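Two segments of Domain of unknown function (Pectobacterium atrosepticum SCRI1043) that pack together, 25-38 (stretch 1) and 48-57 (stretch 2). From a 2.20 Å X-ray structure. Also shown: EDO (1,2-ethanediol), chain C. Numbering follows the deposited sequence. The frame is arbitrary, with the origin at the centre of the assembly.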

# COMPACT_ATOMS: atom_id res chain seq x y z
N SER A 25 7.20 9.29 4.44
CA SER A 25 8.59 9.12 4.07
C SER A 25 8.84 7.64 3.74
O SER A 25 8.40 6.79 4.48
N LEU A 26 9.51 7.37 2.62
CA LEU A 26 9.92 6.01 2.24
C LEU A 26 11.42 6.02 2.11
O LEU A 26 12.00 7.00 1.67
N HIS A 27 12.04 4.89 2.44
CA HIS A 27 13.48 4.72 2.34
C HIS A 27 13.96 4.12 1.03
O HIS A 27 15.03 3.52 0.96
N ASP A 28 13.15 4.29 -0.01
CA ASP A 28 13.52 4.02 -1.38
C ASP A 28 13.03 5.21 -2.21
O ASP A 28 12.13 5.93 -1.78
N ASP A 29 13.65 5.41 -3.36
CA ASP A 29 13.22 6.40 -4.33
C ASP A 29 12.08 5.72 -5.09
O ASP A 29 12.34 4.91 -5.97
N LEU A 30 10.84 6.05 -4.73
CA LEU A 30 9.65 5.40 -5.29
C LEU A 30 9.53 5.55 -6.80
O LEU A 30 9.28 4.57 -7.50
N PHE A 31 9.73 6.76 -7.31
CA PHE A 31 9.67 7.01 -8.74
C PHE A 31 10.76 6.26 -9.50
O PHE A 31 10.50 5.79 -10.60
N LYS A 32 11.96 6.12 -8.93
CA LYS A 32 13.03 5.32 -9.56
C LYS A 32 12.68 3.82 -9.54
O LYS A 32 12.90 3.12 -10.53
N LEU A 33 12.10 3.35 -8.44
CA LEU A 33 11.63 1.96 -8.30
C LEU A 33 10.52 1.64 -9.34
O LEU A 33 10.53 0.56 -9.96
N LEU A 34 9.60 2.58 -9.55
CA LEU A 34 8.54 2.42 -10.55
C LEU A 34 9.06 2.32 -12.00
O LEU A 34 8.56 1.51 -12.77
N GLU A 35 10.07 3.12 -12.35
CA GLU A 35 10.73 3.01 -13.66
C GLU A 35 11.40 1.64 -13.82
O GLU A 35 11.29 1.00 -14.86
N LYS A 36 12.11 1.22 -12.77
CA LYS A 36 12.85 -0.05 -12.72
C LYS A 36 11.97 -1.30 -12.92
O LYS A 36 12.28 -2.14 -13.76
N VAL A 37 10.87 -1.41 -12.16
CA VAL A 37 9.96 -2.57 -12.26
C VAL A 37 8.98 -2.50 -13.42
O VAL A 37 8.31 -3.48 -13.70
N ASP A 38 8.88 -1.33 -14.07
CA ASP A 38 8.00 -1.11 -15.23
C ASP A 38 8.19 -2.21 -16.29
O ASP A 38 9.28 -2.34 -16.86
N THR A 48 0.96 -2.74 -11.88
CA THR A 48 2.34 -2.64 -11.40
C THR A 48 2.53 -1.42 -10.51
O THR A 48 3.11 -1.53 -9.45
N GLN A 49 1.97 -0.30 -10.94
CA GLN A 49 2.04 0.98 -10.22
C GLN A 49 1.29 0.96 -8.88
O GLN A 49 1.84 1.37 -7.86
N ALA A 50 0.04 0.50 -8.89
CA ALA A 50 -0.79 0.38 -7.67
C ALA A 50 -0.19 -0.60 -6.63
O ALA A 50 -0.12 -0.32 -5.45
N PHE A 51 0.24 -1.75 -7.12
CA PHE A 51 0.86 -2.79 -6.31
C PHE A 51 2.12 -2.29 -5.62
O PHE A 51 2.27 -2.49 -4.41
N MSE A 52 2.99 -1.63 -6.37
CA MSE A 52 4.25 -1.11 -5.83
C MSE A 52 4.05 0.05 -4.87
O MSE A 52 4.69 0.10 -3.83
N VAL A 53 3.13 0.96 -5.17
CA VAL A 53 2.81 2.06 -4.25
C VAL A 53 2.24 1.52 -2.95
O VAL A 53 2.66 1.92 -1.86
N GLY A 54 1.28 0.61 -3.07
CA GLY A 54 0.63 0.02 -1.92
C GLY A 54 1.56 -0.74 -1.01
O GLY A 54 1.55 -0.54 0.20
N LEU A 55 2.38 -1.59 -1.62
CA LEU A 55 3.41 -2.38 -0.91
C LEU A 55 4.47 -1.53 -0.15
O LEU A 55 4.84 -1.87 0.98
N LYS A 56 4.99 -0.48 -0.78
CA LYS A 56 5.94 0.42 -0.14
C LYS A 56 5.30 1.22 1.00
O LYS A 56 5.93 1.44 2.02
N LEU A 57 4.05 1.65 0.83
CA LEU A 57 3.33 2.34 1.90
C LEU A 57 3.13 1.44 3.11
O LEU A 57 3.54 1.80 4.19

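Packing of a strand end, turn and helix (25-38) against the helix 48-57. The two helices run in roughly opposed directions, 140° between their N-to-C axes, so advancing along stretch 1 means moving back along stretch 2, from Lys 56 to Thr 48. Ser 25 lies out of reach, and contact starts at Leu 26, whose CB points toward the helix. In the m,t rotamer, Leu 26 CD2 rests 3.4 Å from the backbone O of Lys 56, and Leu 26 CD1 lies 4.0 Å from Lys 56 CB. His 27 points sideways and makes no contact with stretch 2; its ND1 is hydrogen-bonded elsewhere in the structure. Asp 28 (chi1 m) turns toward the partner and supplies the polar link: its OD2 accepts a hydrogen bond from Lys 56 NZ at 3.2 Å, part of a salt bridge. Lys 56 (m, m, m, t) points toward stretch 1 and reaches this carboxylate with its aliphatic chain laid along Leu 26, Leu 30 and Leu 33; it has the largest area covered by the opposite stretch. Lys 56 NZ also donates to O2 of the bound 1,2-ethanediol at 3.2 Å, a molecule probably from the crystallisation liquor. Asp 29 faces no partner across the contact; instead its OD1 caps the helix, accepting from Lys 32 N at 3.1 Å. Leu 30 (t,p) leaves the backbone sideways, but its end comes nearer: CD1 approaches Lys 56 CG at 4.1 Å and CD2 meets Val 53 CG2 at 4.5 Å, a looser apolar contact. One turn after Asp 29, Leu 33 (t,p) points toward stretch 2, where its CD2 sits 3.3 Å from CE of Met 52, a selenomethionine, and 3.7 Å from Lys 56 CD; the same methyl is 3.8 Å from O2 of the diol. Leu 34 (m,t) starts sideways, yet its end swings close enough for CD2 to touch Met 52 CB at 3.7 Å and Gln 49 CA at 4.0 Å. The latter contact is with the main chain; the Gln 49 side chain leaves sideways. Met 52 itself is m,m,m and points toward stretch 1, so that Leu 33, Leu 34 and Val 37 all pack on its side chain. Glu 35 and Lys 36 make no contact with stretch 2, although Lys 36 NZ comes within 3.8 Å of C1 of the diol. Val 37 (m) closes the apolar row: its CG2 packs 3.8 Å from Met 52 CG and 3.6 Å from CG2 of Thr 48 (m), whose OG1 is hydrogen-bonded elsewhere in the structure. At Asp 38 the side chain points away.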

# COMPACT_ATOMS: atom_id res chain seq x y z
CB SER A 25 9.48 9.57 5.24
OG SER A 25 10.84 9.41 4.93
CB LEU A 26 9.33 5.57 0.89
CG LEU A 26 7.81 5.57 0.71
CD1 LEU A 26 7.46 5.31 -0.75
CD2 LEU A 26 7.11 4.57 1.64
CB HIS A 27 13.96 3.95 3.54
CG HIS A 27 13.80 4.73 4.78
ND1 HIS A 27 14.62 5.79 5.08
CD2 HIS A 27 12.85 4.70 5.74
CE1 HIS A 27 14.22 6.34 6.21
NE2 HIS A 27 13.15 5.70 6.63
CB ASP A 28 12.84 2.75 -1.87
CG ASP A 28 13.43 1.50 -1.26
OD1 ASP A 28 14.61 1.21 -1.54
OD2 ASP A 28 12.71 0.79 -0.51
CB ASP A 29 14.39 6.76 -5.26
CG ASP A 29 14.02 7.79 -6.30
OD1 ASP A 29 12.83 7.94 -6.61
OD2 ASP A 29 14.94 8.44 -6.84
CB LEU A 30 8.38 5.93 -4.60
CG LEU A 30 7.02 5.41 -5.07
CD1 LEU A 30 6.91 3.89 -4.93
CD2 LEU A 30 5.92 6.11 -4.25
CB PHE A 31 9.69 8.51 -9.04
CG PHE A 31 8.40 9.21 -8.67
CD1 PHE A 31 8.13 9.57 -7.36
CD2 PHE A 31 7.45 9.49 -9.64
CE1 PHE A 31 6.92 10.19 -7.02
CE2 PHE A 31 6.27 10.13 -9.29
CZ PHE A 31 6.01 10.48 -7.97
CB LYS A 32 14.38 5.59 -8.90
CG LYS A 32 15.58 5.18 -9.75
CD LYS A 32 16.90 5.53 -9.05
CE LYS A 32 18.02 5.84 -10.05
NZ LYS A 32 18.35 4.72 -10.98
CB LEU A 33 11.15 1.70 -6.87
CG LEU A 33 11.17 0.28 -6.29
CD1 LEU A 33 12.61 -0.22 -6.14
CD2 LEU A 33 10.47 0.23 -4.91
CB LEU A 34 7.47 3.53 -10.42
CG LEU A 34 6.58 3.45 -9.18
CD1 LEU A 34 5.76 4.71 -9.01
CD2 LEU A 34 5.66 2.23 -9.20
CB GLU A 35 11.82 4.08 -13.84
CG GLU A 35 11.36 5.53 -13.91
CD GLU A 35 12.55 6.48 -14.13
OE1 GLU A 35 13.09 6.49 -15.26
OE2 GLU A 35 12.94 7.20 -13.17
CB LYS A 36 13.61 -0.12 -11.39
CG LYS A 36 14.35 -1.39 -11.06
CD LYS A 36 15.21 -1.19 -9.80
CE LYS A 36 15.42 -2.48 -9.01
NZ LYS A 36 14.12 -2.96 -8.40
CB VAL A 37 9.15 -2.80 -10.97
CG1 VAL A 37 10.07 -2.93 -9.78
CG2 VAL A 37 8.10 -1.70 -10.77
CB ASP A 38 8.30 0.27 -15.86
CG ASP A 38 7.34 0.65 -16.99
OD1 ASP A 38 6.21 0.13 -17.07
OD2 ASP A 38 7.75 1.52 -17.79
CB THR A 48 3.35 -2.63 -12.58
OG1 THR A 48 3.19 -3.82 -13.37
CG2 THR A 48 4.80 -2.56 -12.07
CB GLN A 49 1.47 2.05 -11.15
CG GLN A 49 1.53 3.49 -10.72
CD GLN A 49 1.05 4.42 -11.84
OE1 GLN A 49 1.75 5.35 -12.22
NE2 GLN A 49 -0.14 4.13 -12.39
CB ALA A 50 -2.23 -0.07 -8.04
CB PHE A 51 1.09 -4.03 -7.20
CG PHE A 51 2.20 -4.92 -6.78
CD1 PHE A 51 2.04 -5.82 -5.76
CD2 PHE A 51 3.40 -4.89 -7.46
CE1 PHE A 51 3.10 -6.64 -5.40
CE2 PHE A 51 4.43 -5.71 -7.09
CZ PHE A 51 4.27 -6.58 -6.07
CB MSE A 52 5.17 -0.71 -6.98
CG MSE A 52 5.73 -1.93 -7.76
SE MSE A 52 6.91 -3.13 -6.70
CE MSE A 52 7.90 -1.71 -5.83
CB VAL A 53 1.82 3.07 -4.89
CG1 VAL A 53 1.27 4.06 -3.85
CG2 VAL A 53 2.49 3.82 -6.03
CB LEU A 55 4.12 -3.26 -1.93
CG LEU A 55 5.17 -4.26 -1.48
CD1 LEU A 55 4.51 -5.30 -0.61
CD2 LEU A 55 5.82 -4.87 -2.71
CB LYS A 56 6.59 1.39 -1.14
CG LYS A 56 7.34 0.79 -2.33
CD LYS A 56 8.24 -0.40 -2.02
CE LYS A 56 9.48 -0.02 -1.30
NZ LYS A 56 10.39 -1.24 -1.22
CB LEU A 57 1.97 2.88 1.44
CG LEU A 57 1.99 4.14 0.57
CD1 LEU A 57 0.58 4.45 0.06
CD2 LEU A 57 2.59 5.34 1.34
C1 EDO C . 11.76 -3.95 -5.56
O1 EDO C . 10.90 -4.82 -6.32
C2 EDO C . 11.20 -3.75 -4.15
O2 EDO C . 12.02 -2.85 -3.39